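Starch synthase I (PDB 4HLN) is a plant starch synthase of the glycosyltransferase class, built from two Rossmann-like domains. Local coordinates at residues Q118-G132 with L154-Y168. Sequence-based numbering, arbitrary orientation.
Sequences QPLAKVTRSIVFVTG and LAARGHRVMVVMPRY
Strands 126-130 and 160-166 run parallel, their axes 4.5 Å apart and 18° from aligned, joined by a ladder of backbone hydrogen bonds in which R160, M162 and V164 give their N-H to R125, I127 and F129 and return their carbonyls to I127, F129 and T131. On one face of the pair, L154, in the last turn of helix 150-156, reaches the strands: its CD1 lies 3.7 Å from F129 CZ, at the ring edge and in the ring plane, and also meets I127 CD1. V161 CG1 meets F129 CE2 at the edge of the same ring. With CG1 anti to its carbonyl carbon (chi1 -54°), I127 carries CD1 over one face of the H159 imidazole, a CH-pi contact 4.2 Å from the centroid. That imidazole is held at both nitrogens: R125 N donates to ND1 at 3.0 Å, 12° out of the ring plane, while NE2 is bonded to E619 of helix 611-627. The same glutamate pairs with R157, whose carbonyl accepts A121 N at 3.2 Å. On the opposite face, V128 CG1 packs against M162 SD and V164 CG2 against helix 235-252, and a water joins S126 OG to NH2 of R160, whose guanidinium makes a cation-pi contact with Y258 and hydrogen bonds to the carbonyls of Y258 and I259. Beyond the ladder, T131 CG2 lies alongside M165 CG, and Y168 OH donates to G132 O at 2.6 Å. Strand 126-130, helix 150-156 and strand 160-166 thus form a beta-alpha-beta crossover, the opening unit of the Rossmann-like N-terminal domain expected of a GT-B glycosyltransferase, with the C-terminal helix 611-627 packed back against it.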
loop_
_atom_site.group_PDB
_atom_site.type_symbol
_atom_site.label_atom_id
_atom_site.label_comp_id
_atom_site.label_asym_id
_atom_site.label_seq_id
_atom_site.Cartn_x
_atom_site.Cartn_y
_atom_site.Cartn_z
ATOM N N GLN A 118 11.822 5.232 -22.389
ATOM C CA GLN A 118 11.397 4.306 -21.345
ATOM C C GLN A 118 12.527 3.382 -20.895
ATOM O O GLN A 118 12.986 2.527 -21.658
ATOM C CB GLN A 118 10.211 3.468 -21.823
ATOM C CG GLN A 118 9.933 2.231 -20.962
ATOM C CD GLN A 118 9.413 2.573 -19.568
ATOM O OE1 GLN A 118 8.444 3.323 -19.420
ATOM N NE2 GLN A 118 10.058 2.027 -18.538
ATOM N N PRO A 119 12.974 3.548 -19.642
ATOM C CA PRO A 119 14.026 2.702 -19.072
ATOM C C PRO A 119 13.599 1.235 -18.990
ATOM O O PRO A 119 12.451 0.936 -18.649
ATOM C CB PRO A 119 14.230 3.288 -17.668
ATOM C CG PRO A 119 12.981 4.034 -17.376
ATOM C CD PRO A 119 12.485 4.551 -18.682
ATOM N N LEU A 120 14.518 0.331 -19.318
ATOM C CA LEU A 120 14.244 -1.098 -19.254
ATOM C C LEU A 120 15.074 -1.749 -18.139
ATOM O O LEU A 120 15.972 -1.119 -17.576
ATOM C CB LEU A 120 14.487 -1.751 -20.620
ATOM C CG LEU A 120 13.733 -1.115 -21.812
ATOM C CD1 LEU A 120 14.202 -1.685 -23.137
ATOM C CD2 LEU A 120 12.194 -1.230 -21.704
ATOM N N ALA A 121 14.757 -2.996 -17.800
ATOM C CA ALA A 121 15.429 -3.675 -16.692
ATOM C C ALA A 121 16.566 -4.595 -17.142
ATOM O O ALA A 121 16.463 -5.265 -18.182
ATOM C CB ALA A 121 14.418 -4.452 -15.848
ATOM N N LYS A 122 17.639 -4.619 -16.346
ATOM C CA LYS A 122 18.804 -5.477 -16.582
ATOM C C LYS A 122 18.383 -6.901 -16.892
ATOM O O LYS A 122 18.787 -7.492 -17.903
ATOM C CB LYS A 122 19.697 -5.493 -15.337
ATOM C CG LYS A 122 20.631 -4.303 -15.199
ATOM C CD LYS A 122 21.896 -4.484 -16.039
ATOM C CE LYS A 122 22.643 -5.759 -15.659
ATOM N NZ LYS A 122 24.032 -5.778 -16.200
ATOM N N VAL A 123 17.571 -7.446 -15.993
ATOM C CA VAL A 123 17.056 -8.795 -16.124
ATOM C C VAL A 123 15.549 -8.735 -16.157
ATOM O O VAL A 123 14.917 -8.468 -15.140
ATOM C CB VAL A 123 17.431 -9.651 -14.913
ATOM C CG1 VAL A 123 17.061 -11.095 -15.166
ATOM C CG2 VAL A 123 18.899 -9.512 -14.614
ATOM N N THR A 124 14.975 -8.979 -17.325
ATOM C CA THR A 124 13.533 -9.057 -17.453
ATOM C C THR A 124 13.069 -10.420 -16.936
ATOM O O THR A 124 13.778 -11.413 -17.059
ATOM C CB THR A 124 13.112 -8.895 -18.914
ATOM O OG1 THR A 124 13.635 -9.989 -19.672
ATOM C CG2 THR A 124 13.652 -7.591 -19.483
ATOM N N ARG A 125 11.878 -10.464 -16.355
ATOM C CA ARG A 125 11.373 -11.695 -15.763
ATOM C C ARG A 125 9.932 -11.970 -16.157
ATOM O O ARG A 125 9.268 -11.141 -16.808
ATOM C CB ARG A 125 11.463 -11.634 -14.236
ATOM C CG ARG A 125 12.850 -11.392 -13.726
ATOM C CD ARG A 125 13.226 -12.489 -12.792
ATOM N NE ARG A 125 14.648 -12.513 -12.482
ATOM C CZ ARG A 125 15.399 -13.607 -12.567
ATOM N NH1 ARG A 125 16.686 -13.556 -12.255
ATOM N NH2 ARG A 125 14.856 -14.758 -12.960
ATOM N N SER A 126 9.466 -13.151 -15.758
ATOM C CA SER A 126 8.070 -13.509 -15.899
ATOM C C SER A 126 7.436 -13.382 -14.526
ATOM O O SER A 126 7.847 -14.045 -13.576
ATOM C CB SER A 126 7.913 -14.921 -16.454
ATOM O OG SER A 126 8.306 -14.956 -17.820
ATOM N N ILE A 127 6.446 -12.509 -14.427
ATOM C CA ILE A 127 5.883 -12.143 -13.139
ATOM C C ILE A 127 4.392 -12.371 -13.128
ATOM O O ILE A 127 3.680 -11.893 -14.011
ATOM C CB ILE A 127 6.169 -10.683 -12.820
ATOM C CG1 ILE A 127 7.667 -10.424 -12.921
ATOM C CG2 ILE A 127 5.711 -10.357 -11.429
ATOM C CD1 ILE A 127 8.024 -8.976 -12.811
ATOM N N VAL A 128 3.924 -13.110 -12.127
ATOM C CA VAL A 128 2.515 -13.447 -12.041
ATOM C C VAL A 128 1.915 -12.850 -10.777
ATOM O O VAL A 128 2.164 -13.331 -9.672
ATOM C CB VAL A 128 2.292 -14.978 -12.050
ATOM C CG1 VAL A 128 0.817 -15.295 -12.065
ATOM C CG2 VAL A 128 2.997 -15.643 -13.251
ATOM N N PHE A 129 1.142 -11.782 -10.940
ATOM C CA PHE A 129 0.390 -11.218 -9.819
ATOM C C PHE A 129 -0.850 -12.035 -9.557
ATOM O O PHE A 129 -1.581 -12.358 -10.481
ATOM C CB PHE A 129 -0.012 -9.770 -10.095
ATOM C CG PHE A 129 1.130 -8.814 -10.025
ATOM C CD1 PHE A 129 1.385 -8.103 -8.863
ATOM C CD2 PHE A 129 1.987 -8.660 -11.111
ATOM C CE1 PHE A 129 2.462 -7.233 -8.799
ATOM C CE2 PHE A 129 3.063 -7.793 -11.057
ATOM C CZ PHE A 129 3.301 -7.073 -9.897
ATOM N N VAL A 130 -1.087 -12.375 -8.294
ATOM C CA VAL A 130 -2.341 -13.017 -7.910
ATOM C C VAL A 130 -3.078 -12.143 -6.889
ATOM O O VAL A 130 -2.494 -11.678 -5.901
ATOM C CB VAL A 130 -2.112 -14.447 -7.384
ATOM C CG1 VAL A 130 -3.451 -15.186 -7.202
ATOM C CG2 VAL A 130 -1.192 -15.215 -8.342
ATOM N N THR A 131 -4.361 -11.908 -7.129
ATOM C CA THR A 131 -5.080 -10.921 -6.335
ATOM C C THR A 131 -6.580 -11.158 -6.331
ATOM O O THR A 131 -7.129 -11.746 -7.257
ATOM C CB THR A 131 -4.788 -9.488 -6.840
ATOM O OG1 THR A 131 -5.458 -8.524 -6.012
ATOM C CG2 THR A 131 -5.236 -9.328 -8.274
ATOM N N GLY A 132 -7.235 -10.704 -5.268
ATOM C CA GLY A 132 -8.675 -10.822 -5.146
ATOM C C GLY A 132 -9.361 -9.553 -5.593
ATOM O O GLY A 132 -10.574 -9.524 -5.738
ATOM N N LEU A 154 5.996 -2.511 -14.274
ATOM C CA LEU A 154 6.880 -3.627 -14.544
ATOM C C LEU A 154 6.793 -4.050 -16.006
ATOM O O LEU A 154 7.811 -4.254 -16.651
ATOM C CB LEU A 154 6.519 -4.789 -13.646
ATOM C CG LEU A 154 6.984 -4.640 -12.198
ATOM C CD1 LEU A 154 6.420 -5.761 -11.360
ATOM C CD2 LEU A 154 8.501 -4.610 -12.075
ATOM N N ALA A 155 5.578 -4.164 -16.533
ATOM C CA ALA A 155 5.410 -4.561 -17.925
ATOM C C ALA A 155 6.139 -3.591 -18.837
ATOM O O ALA A 155 6.685 -3.973 -19.862
ATOM C CB ALA A 155 3.936 -4.636 -18.293
ATOM N N ALA A 156 6.147 -2.327 -18.440
ATOM C CA ALA A 156 6.705 -1.258 -19.256
ATOM C C ALA A 156 8.222 -1.313 -19.264
ATOM O O ALA A 156 8.874 -0.728 -20.128
ATOM C CB ALA A 156 6.239 0.084 -18.720
ATOM N N ARG A 157 8.782 -2.001 -18.275
ATOM C CA ARG A 157 10.222 -2.169 -18.184
ATOM C C ARG A 157 10.673 -3.467 -18.857
ATOM O O ARG A 157 11.817 -3.881 -18.686
ATOM C CB ARG A 157 10.677 -2.179 -16.724
ATOM C CG ARG A 157 10.332 -0.939 -15.923
ATOM C CD ARG A 157 11.050 -0.963 -14.572
ATOM N NE ARG A 157 11.979 0.154 -14.463
ATOM C CZ ARG A 157 13.244 0.041 -14.078
ATOM N NH1 ARG A 157 13.721 -1.144 -13.748
ATOM N NH2 ARG A 157 14.029 1.116 -14.014
ATOM N N GLY A 158 9.769 -4.115 -19.595
ATOM C CA GLY A 158 10.119 -5.283 -20.390
ATOM C C GLY A 158 9.881 -6.644 -19.749
ATOM O O GLY A 158 10.234 -7.675 -20.316
ATOM N N HIS A 159 9.284 -6.663 -18.564
ATOM C CA HIS A 159 8.907 -7.929 -17.944
ATOM C C HIS A 159 7.671 -8.496 -18.611
ATOM O O HIS A 159 6.822 -7.758 -19.103
ATOM C CB HIS A 159 8.647 -7.757 -16.451
ATOM C CG HIS A 159 9.793 -7.142 -15.711
ATOM N ND1 HIS A 159 10.921 -7.853 -15.367
ATOM C CD2 HIS A 159 9.988 -5.878 -15.260
ATOM C CE1 HIS A 159 11.763 -7.055 -14.735
ATOM N NE2 HIS A 159 11.221 -5.851 -14.656
ATOM N N ARG A 160 7.577 -9.820 -18.631
ATOM C CA ARG A 160 6.360 -10.470 -19.069
ATOM C C ARG A 160 5.477 -10.574 -17.831
ATOM O O ARG A 160 5.848 -11.229 -16.870
ATOM C CB ARG A 160 6.658 -11.856 -19.629
ATOM C CG ARG A 160 5.643 -12.268 -20.680
ATOM C CD ARG A 160 5.618 -13.761 -20.868
ATOM N NE ARG A 160 4.576 -14.134 -21.811
ATOM C CZ ARG A 160 4.377 -15.375 -22.226
ATOM N NH1 ARG A 160 3.411 -15.653 -23.096
ATOM N NH2 ARG A 160 5.163 -16.334 -21.772
ATOM N N VAL A 161 4.328 -9.911 -17.842
ATOM C CA VAL A 161 3.568 -9.704 -16.609
ATOM C C VAL A 161 2.143 -10.226 -16.720
ATOM O O VAL A 161 1.385 -9.833 -17.614
ATOM C CB VAL A 161 3.540 -8.196 -16.186
ATOM C CG1 VAL A 161 2.700 -7.993 -14.916
ATOM C CG2 VAL A 161 4.955 -7.655 -15.997
ATOM N N MET A 162 1.786 -11.117 -15.804
ATOM C CA MET A 162 0.431 -11.645 -15.752
ATOM C C MET A 162 -0.263 -11.183 -14.475
ATOM O O MET A 162 0.366 -11.093 -13.426
ATOM C CB MET A 162 0.454 -13.174 -15.833
ATOM C CG MET A 162 -0.928 -13.831 -15.707
ATOM S SD MET A 162 -0.954 -15.646 -15.849
ATOM C CE MET A 162 -0.160 -15.871 -17.432
ATOM N N VAL A 163 -1.550 -10.864 -14.560
ATOM C CA VAL A 163 -2.330 -10.677 -13.339
ATOM C C VAL A 163 -3.539 -11.572 -13.350
ATOM O O VAL A 163 -4.362 -11.496 -14.265
ATOM C CB VAL A 163 -2.854 -9.265 -13.172
ATOM C CG1 VAL A 163 -3.617 -9.177 -11.847
ATOM C CG2 VAL A 163 -1.726 -8.268 -13.227
ATOM N N VAL A 164 -3.648 -12.400 -12.314
ATOM C CA VAL A 164 -4.741 -13.364 -12.180
ATOM C C VAL A 164 -5.717 -12.908 -11.098
ATOM O O VAL A 164 -5.308 -12.594 -9.984
ATOM C CB VAL A 164 -4.201 -14.752 -11.817
ATOM C CG1 VAL A 164 -5.325 -15.789 -11.763
ATOM C CG2 VAL A 164 -3.155 -15.157 -12.802
ATOM N N MET A 165 -6.999 -12.886 -11.450
ATOM C CA MET A 165 -8.076 -12.321 -10.635
ATOM C C MET A 165 -9.339 -13.104 -10.859
ATOM O O MET A 165 -9.487 -13.786 -11.866
ATOM C CB MET A 165 -8.438 -10.927 -11.116
ATOM C CG MET A 165 -7.568 -9.823 -10.668
ATOM S SD MET A 165 -7.764 -8.584 -11.949
ATOM C CE MET A 165 -7.280 -9.601 -13.349
ATOM N N PRO A 166 -10.289 -12.962 -9.942
ATOM C CA PRO A 166 -11.597 -13.552 -10.212
ATOM C C PRO A 166 -12.327 -12.725 -11.248
ATOM O O PRO A 166 -12.142 -11.516 -11.342
ATOM C CB PRO A 166 -12.306 -13.458 -8.861
ATOM C CG PRO A 166 -11.171 -13.317 -7.846
ATOM C CD PRO A 166 -10.164 -12.488 -8.552
ATOM N N ARG A 167 -13.147 -13.389 -12.043
ATOM C CA ARG A 167 -14.054 -12.688 -12.934
ATOM C C ARG A 167 -15.349 -12.453 -12.143
ATOM O O ARG A 167 -16.230 -13.311 -12.081
ATOM C CB ARG A 167 -14.287 -13.532 -14.184
ATOM C CG ARG A 167 -15.091 -12.889 -15.282
ATOM C CD ARG A 167 -14.817 -13.646 -16.568
ATOM N NE ARG A 167 -15.733 -13.329 -17.655
ATOM C CZ ARG A 167 -16.837 -14.021 -17.928
ATOM N NH1 ARG A 167 -17.173 -15.073 -17.189
ATOM N NH2 ARG A 167 -17.606 -13.661 -18.946
ATOM N N TYR A 168 -15.428 -11.301 -11.489
ATOM C CA TYR A 168 -16.609 -10.948 -10.710
ATOM C C TYR A 168 -17.751 -10.489 -11.619
ATOM O O TYR A 168 -18.089 -9.317 -11.638
ATOM C CB TYR A 168 -16.260 -9.819 -9.756
ATOM C CG TYR A 168 -15.256 -10.192 -8.693
ATOM C CD1 TYR A 168 -15.613 -11.032 -7.643
ATOM C CD2 TYR A 168 -13.961 -9.681 -8.714
ATOM C CE1 TYR A 168 -14.709 -11.362 -6.651
ATOM C CE2 TYR A 168 -13.041 -10.015 -7.720
ATOM C CZ TYR A 168 -13.428 -10.852 -6.687
ATOM O OH TYR A 168 -12.548 -11.193 -5.683
HETATM O O HOH W 1 7.289 -16.550 -19.816
#